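Local structure of carbonic anhydrase (Porphyridium purpureum, 1DDZ) at residues D232-S235 / K236-T240; S269-E272 / K273-A276; V184-Q187 / V188-V191. The protein probably catalyses the reversible, zinc-dependent hydration of carbon dioxide to hydrogencarbonate and a proton. One frame throughout, in Å; residues are numbered along the deposited sequence.

Interaction 1: residues D232-S235 / K236-T240; sequences DDIS and KFYRT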
# COMPACT_ATOMS: atom_id res chain seq x y z
N ASP A 232 -0.30 -21.56 8.64
CA ASP A 232 -1.54 -20.90 8.31
C ASP A 232 -2.08 -21.55 7.05
O ASP A 232 -3.06 -21.09 6.50
CB ASP A 232 -1.32 -19.40 8.12
CG ASP A 232 -2.62 -18.64 8.05
OD1 ASP A 232 -3.57 -19.09 8.70
OD2 ASP A 232 -2.71 -17.61 7.36
N ASP A 233 -1.53 -22.70 6.70
CA ASP A 233 -1.95 -23.42 5.51
C ASP A 233 -3.35 -24.04 5.53
O ASP A 233 -3.75 -24.66 6.51
CB ASP A 233 -0.96 -24.54 5.24
CG ASP A 233 -1.30 -25.31 3.99
OD1 ASP A 233 -1.20 -24.71 2.91
OD2 ASP A 233 -1.72 -26.49 4.08
N ILE A 234 -4.09 -23.86 4.44
CA ILE A 234 -5.41 -24.47 4.31
C ILE A 234 -5.51 -25.18 2.97
O ILE A 234 -6.54 -25.76 2.68
CB ILE A 234 -6.58 -23.46 4.39
CG1 ILE A 234 -6.49 -22.43 3.27
CG2 ILE A 234 -6.67 -22.84 5.77
CD1 ILE A 234 -7.77 -21.64 3.08
N SER A 235 -4.45 -25.17 2.17
CA SER A 235 -4.49 -25.85 0.87
C SER A 235 -4.68 -27.36 1.02
O SER A 235 -5.15 -28.04 0.11
CB SER A 235 -3.24 -25.57 0.05
OG SER A 235 -2.10 -25.81 0.82
N LYS A 236 -4.30 -27.88 2.19
CA LYS A 236 -4.45 -29.29 2.50
C LYS A 236 -5.93 -29.70 2.55
O LYS A 236 -6.25 -30.89 2.46
CB LYS A 236 -3.80 -29.60 3.85
CG LYS A 236 -4.33 -28.74 5.00
CD LYS A 236 -3.67 -29.12 6.32
CE LYS A 236 -4.17 -28.27 7.46
NZ LYS A 236 -3.53 -28.65 8.75
N PHE A 237 -6.81 -28.73 2.76
CA PHE A 237 -8.24 -29.00 2.79
C PHE A 237 -8.84 -28.91 1.40
O PHE A 237 -9.98 -29.30 1.21
CB PHE A 237 -8.98 -27.98 3.66
CG PHE A 237 -8.47 -27.88 5.07
CD1 PHE A 237 -7.96 -26.69 5.56
CD2 PHE A 237 -8.51 -28.98 5.91
CE1 PHE A 237 -7.52 -26.58 6.87
CE2 PHE A 237 -8.06 -28.88 7.24
CZ PHE A 237 -7.56 -27.67 7.71
N TYR A 238 -8.08 -28.39 0.43
CA TYR A 238 -8.61 -28.21 -0.92
C TYR A 238 -7.84 -28.81 -2.05
O TYR A 238 -8.31 -28.78 -3.18
CB TYR A 238 -8.77 -26.73 -1.22
CG TYR A 238 -9.69 -26.06 -0.26
CD1 TYR A 238 -9.18 -25.38 0.86
CD2 TYR A 238 -11.07 -26.16 -0.42
CE1 TYR A 238 -10.05 -24.82 1.81
CE2 TYR A 238 -11.93 -25.60 0.51
CZ TYR A 238 -11.43 -24.94 1.62
OH TYR A 238 -12.39 -24.45 2.48
N ARG A 239 -6.65 -29.30 -1.79
CA ARG A 239 -5.86 -29.85 -2.87
C ARG A 239 -5.49 -31.28 -2.55
O ARG A 239 -5.10 -31.60 -1.42
CB ARG A 239 -4.60 -29.00 -3.08
CG ARG A 239 -4.38 -28.50 -4.53
CD ARG A 239 -5.43 -27.49 -4.96
NE ARG A 239 -5.31 -27.12 -6.36
CZ ARG A 239 -5.19 -25.87 -6.79
NH1 ARG A 239 -5.15 -24.87 -5.93
NH2 ARG A 239 -5.11 -25.60 -8.09
N THR A 240 -5.69 -32.16 -3.52
CA THR A 240 -5.31 -33.55 -3.36
C THR A 240 -3.78 -33.54 -3.43
O THR A 240 -3.20 -32.68 -4.11
CB THR A 240 -5.88 -34.41 -4.49
OG1 THR A 240 -7.27 -34.09 -4.68
CG2 THR A 240 -5.77 -35.87 -4.12

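Interaction 2: residues S269-E272 / K273-A276; sequences STME and KLTA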
# COMPACT_ATOMS: atom_id res chain seq x y z
N SER A 269 -6.63 -21.93 14.81
CA SER A 269 -6.84 -22.52 16.12
C SER A 269 -6.06 -21.81 17.21
O SER A 269 -6.61 -21.48 18.27
CB SER A 269 -6.49 -23.99 16.07
OG SER A 269 -7.37 -24.59 15.14
N THR A 270 -4.78 -21.53 16.93
CA THR A 270 -3.92 -20.83 17.87
C THR A 270 -4.51 -19.48 18.28
O THR A 270 -4.56 -19.14 19.48
CB THR A 270 -2.53 -20.58 17.24
OG1 THR A 270 -1.88 -21.84 17.02
CG2 THR A 270 -1.67 -19.76 18.16
N MET A 271 -5.00 -18.73 17.30
CA MET A 271 -5.59 -17.42 17.57
C MET A 271 -6.89 -17.51 18.35
O MET A 271 -7.14 -16.70 19.23
CB MET A 271 -5.81 -16.63 16.28
CG MET A 271 -4.50 -16.26 15.55
SD MET A 271 -3.26 -15.48 16.60
CE MET A 271 -4.18 -14.06 17.23
N GLU A 272 -7.68 -18.54 18.07
CA GLU A 272 -8.95 -18.81 18.75
C GLU A 272 -8.64 -18.98 20.23
O GLU A 272 -9.26 -18.35 21.09
CB GLU A 272 -9.52 -20.10 18.15
CG GLU A 272 -10.90 -20.53 18.61
CD GLU A 272 -11.41 -21.72 17.80
OE1 GLU A 272 -12.28 -21.49 16.93
OE2 GLU A 272 -10.93 -22.86 18.01
N LYS A 273 -7.60 -19.75 20.53
CA LYS A 273 -7.17 -19.96 21.92
C LYS A 273 -6.73 -18.66 22.59
O LYS A 273 -7.14 -18.40 23.72
CB LYS A 273 -6.00 -20.93 21.98
CG LYS A 273 -5.68 -21.37 23.40
CD LYS A 273 -4.41 -22.20 23.45
CE LYS A 273 -4.44 -23.20 24.61
NZ LYS A 273 -4.89 -22.63 25.93
N LEU A 274 -5.90 -17.86 21.92
CA LEU A 274 -5.41 -16.58 22.47
C LEU A 274 -6.55 -15.61 22.68
O LEU A 274 -6.66 -14.95 23.71
CB LEU A 274 -4.36 -15.97 21.54
CG LEU A 274 -3.08 -16.79 21.39
CD1 LEU A 274 -2.11 -16.00 20.53
CD2 LEU A 274 -2.49 -17.04 22.75
N THR A 275 -7.49 -15.61 21.75
CA THR A 275 -8.64 -14.74 21.87
C THR A 275 -9.43 -15.12 23.13
O THR A 275 -9.81 -14.25 23.93
CB THR A 275 -9.53 -14.86 20.63
OG1 THR A 275 -8.75 -14.55 19.47
CG2 THR A 275 -10.67 -13.88 20.71
N ALA A 276 -9.64 -16.42 23.32
CA ALA A 276 -10.36 -16.93 24.48
C ALA A 276 -9.68 -16.46 25.75
O ALA A 276 -10.34 -15.97 26.68
CB ALA A 276 -10.41 -18.44 24.44

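Interaction 3: residues V184-Q187 / V188-V191; sequences VLEQ and VHNV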
# COMPACT_ATOMS: atom_id res chain seq x y z
N VAL A 184 -4.43 -5.44 18.91
CA VAL A 184 -3.11 -6.05 19.03
C VAL A 184 -3.18 -7.52 18.63
O VAL A 184 -2.38 -7.97 17.80
CB VAL A 184 -2.54 -5.94 20.47
CG1 VAL A 184 -1.25 -6.73 20.59
CG2 VAL A 184 -2.28 -4.52 20.84
N LEU A 185 -4.17 -8.25 19.14
CA LEU A 185 -4.32 -9.69 18.83
C LEU A 185 -4.51 -9.94 17.35
O LEU A 185 -3.99 -10.90 16.79
CB LEU A 185 -5.49 -10.32 19.58
CG LEU A 185 -5.21 -11.42 20.60
CD1 LEU A 185 -6.52 -12.13 20.93
CD2 LEU A 185 -4.20 -12.41 20.07
N GLU A 186 -5.29 -9.09 16.71
CA GLU A 186 -5.52 -9.21 15.28
C GLU A 186 -4.21 -8.93 14.49
O GLU A 186 -3.88 -9.62 13.54
CB GLU A 186 -6.64 -8.24 14.88
CG GLU A 186 -7.64 -8.81 13.88
CD GLU A 186 -8.24 -10.16 14.31
OE1 GLU A 186 -7.87 -11.17 13.66
OE2 GLU A 186 -9.08 -10.22 15.26
N GLN A 187 -3.44 -7.94 14.92
CA GLN A 187 -2.17 -7.64 14.25
C GLN A 187 -1.19 -8.82 14.43
O GLN A 187 -0.52 -9.21 13.49
CB GLN A 187 -1.58 -6.30 14.74
CG GLN A 187 -2.53 -5.08 14.62
CD GLN A 187 -3.38 -5.06 13.36
OE1 GLN A 187 -2.87 -5.22 12.26
NE2 GLN A 187 -4.69 -4.92 13.52
N VAL A 188 -1.15 -9.42 15.61
CA VAL A 188 -0.30 -10.58 15.85
C VAL A 188 -0.68 -11.66 14.86
O VAL A 188 0.17 -12.31 14.25
CB VAL A 188 -0.45 -11.10 17.29
CG1 VAL A 188 0.16 -12.50 17.43
CG2 VAL A 188 0.24 -10.14 18.23
N HIS A 189 -1.99 -11.86 14.67
CA HIS A 189 -2.45 -12.84 13.70
C HIS A 189 -1.87 -12.53 12.31
O HIS A 189 -1.41 -13.42 11.58
CB HIS A 189 -3.98 -12.83 13.61
CG HIS A 189 -4.51 -13.70 12.50
ND1 HIS A 189 -4.74 -13.23 11.22
CD2 HIS A 189 -4.78 -15.03 12.46
CE1 HIS A 189 -5.10 -14.24 10.44
NE2 HIS A 189 -5.13 -15.34 11.18
N ASN A 190 -1.97 -11.26 11.93
CA ASN A 190 -1.48 -10.80 10.63
C ASN A 190 0.03 -11.01 10.48
O ASN A 190 0.49 -11.44 9.43
CB ASN A 190 -1.88 -9.34 10.41
CG ASN A 190 -3.37 -9.18 10.20
OD1 ASN A 190 -4.10 -10.17 10.08
ND2 ASN A 190 -3.83 -7.95 10.12
N VAL A 191 0.79 -10.74 11.53
CA VAL A 191 2.23 -10.95 11.45
C VAL A 191 2.54 -12.43 11.17
O VAL A 191 3.31 -12.74 10.27
CB VAL A 191 2.93 -10.51 12.73
CG1 VAL A 191 4.38 -10.92 12.70
CG2 VAL A 191 2.81 -9.00 12.89

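Interaction 1: residues D232-S235 / K236-T240
Asp233 turns its carboxylate anti to its own backbone N (chi1 -178°), which lays OD2 near the Lys236 backbone, while Ser235 holds OG between its N and carbonyl carbon (chi1 50°) and meets the other oxygen. Ser235 OG gives a short bond, 2.5 Å, to the syn lone pair of Asp233 OD1; the bond from Lys236 N to Asp233 OD2 is weak at 3.5 Å. The carboxylate is thereby spread over the start of a tight turn. Across that turn Phe237 N reaches Ile234 O at 3.0 Å. Ser235 O takes two donors: Arg239 N at 2.7 Å, nearly head-on to the carbonyl, and Tyr238 N at 3.0 Å, well above its plane. Ile234 CG2 lies at the edge of the Phe237 ring, in its plane, and Lys236 CG sits over a face; Ile234 CD1 brushes Tyr238 CE1 at 4.1 Å. Outward from the turn, Tyr238 OH bonds Glu175 and Arg239 NH1 forms a salt bridge with Asp142, both of the second subunit. The turn thus stands at the dimer interface, in the long loop between strand 222-227 and helix 266-279, with Phe237 and Tyr238 also backbone-bonded to Val259 and Val257 of the same loop.

Interaction 2: residues S269-E272 / K273-A276
Helix 266-279, which packs on helix 172-193 of the first carbonic anhydrase unit, runs through Ser269-Ala276 as two consecutive turns of regular alpha-helix. Its i to i+4 bonds are even: Lys273 N to Ser269 O at 3.0 Å, Leu274 N to Thr270 O at 3.1 Å and Ala276 N to Glu272 O at 3.0 Å. The side chains divide the helix into two faces. On the buried one stand Met271 and Leu274, one turn apart, whose side chains slant across each other so that Met271 SD comes to 4.1 Å from Leu274 CD1. Met271 folds back on itself, its chain bent at both chi2 (-51°) and chi3 (-57°), and this compact shape carries its methyl to the backbone of helix 172-193, CE against Leu185 O; CG, placed by chi1 beside the backbone N, meets the His189 ring. Leu274 CB and the Thr275 backbone close on the two methyls of Leu185, so that one leucine of the partner helix is gripped by three residues of this one. The other face is polar and largely solvent-facing: Glu272 stretches outward, and Lys273 runs out to a salt bridge between its NZ and Glu277 one turn on. At the start, Ser269 OG bonds Glu264 and Thr270 OG1 bonds Ser230, tying the helix to the loop that leads into it. Thr275 is partly exposed, and its hydroxyl is turned back to the helix: with OG1 beside its own backbone N (chi1 -57°), it donates to Met271 O at 2.7 Å, from above the carbonyl plane. Thr275 N reaches that same oxygen at 2.8 Å from almost straight ahead, so Met271 O is held by two donors from a single residue.

Interaction 3: residues V184-Q187 / V188-V191
Gln187 and Asn190, one turn apart, extend alongside each other in a common direction, their amide planes 85° apart and Gln187 OE1 3.6 Å from Asn190 ND2. Both are turned to one backbone: Gln187 OE1 accepts from Cys102 N, and Asn190 ND2 donates to Cys102 O, a two-point grip on the loop that holds Cys102. The bend of Gln187 at chi2 (-39°) also brings its NE2 to Asn183 OD1. The Asn190 amide carbon lies 3.4 Å from Glu186 O, and its OD1 accepts a weak but straight bond, 3.3 Å, from His189 ND1 at the ring edge. With an alanine at Asn190, Cys102 O would probably lose this donor and His189 ND1 its weak acceptor. Underneath, the helix is held by regular bonds, among them Asn190 N to Glu186 O at 3.0 Å and Val191 N to Gln187 O at 2.8 Å. Glu186 OE1 makes a salt bridge with Arg160 of the second subunit. Val184, whose CG1 touches Val188 CG2 at 4.4 Å, lies about 10 Å, from its side chain, from a bound zinc ion. Farther out, helix 172-193 sets Val188 and Val191 against strands 124-130 and 208-214 of the sheet, while Leu185 and His189 face helix 266-279.

How the interactions relate
From the N terminus the order is interaction 3, interaction 1, interaction 2, strictly in series, with none nesting or crossing. Each is a local contact within one run of chain, so none closes a long loop. Helix 172-193 carries interaction 3; the chain then passes through strands 208-214 and 222-227 to the turn of interaction 1, and returns in helix 266-279, which holds interaction 2. That return brings 269-276 onto 184-191, with centres about 11 Å apart, so that helix 266-279 rests on helix 172-193, which itself packs on the sheet. Interaction 1 touches neither, though its nearest atoms come within about 5 Å of interaction 3; it lies against the second subunit, which interaction 3 reaches through Glu186 alone.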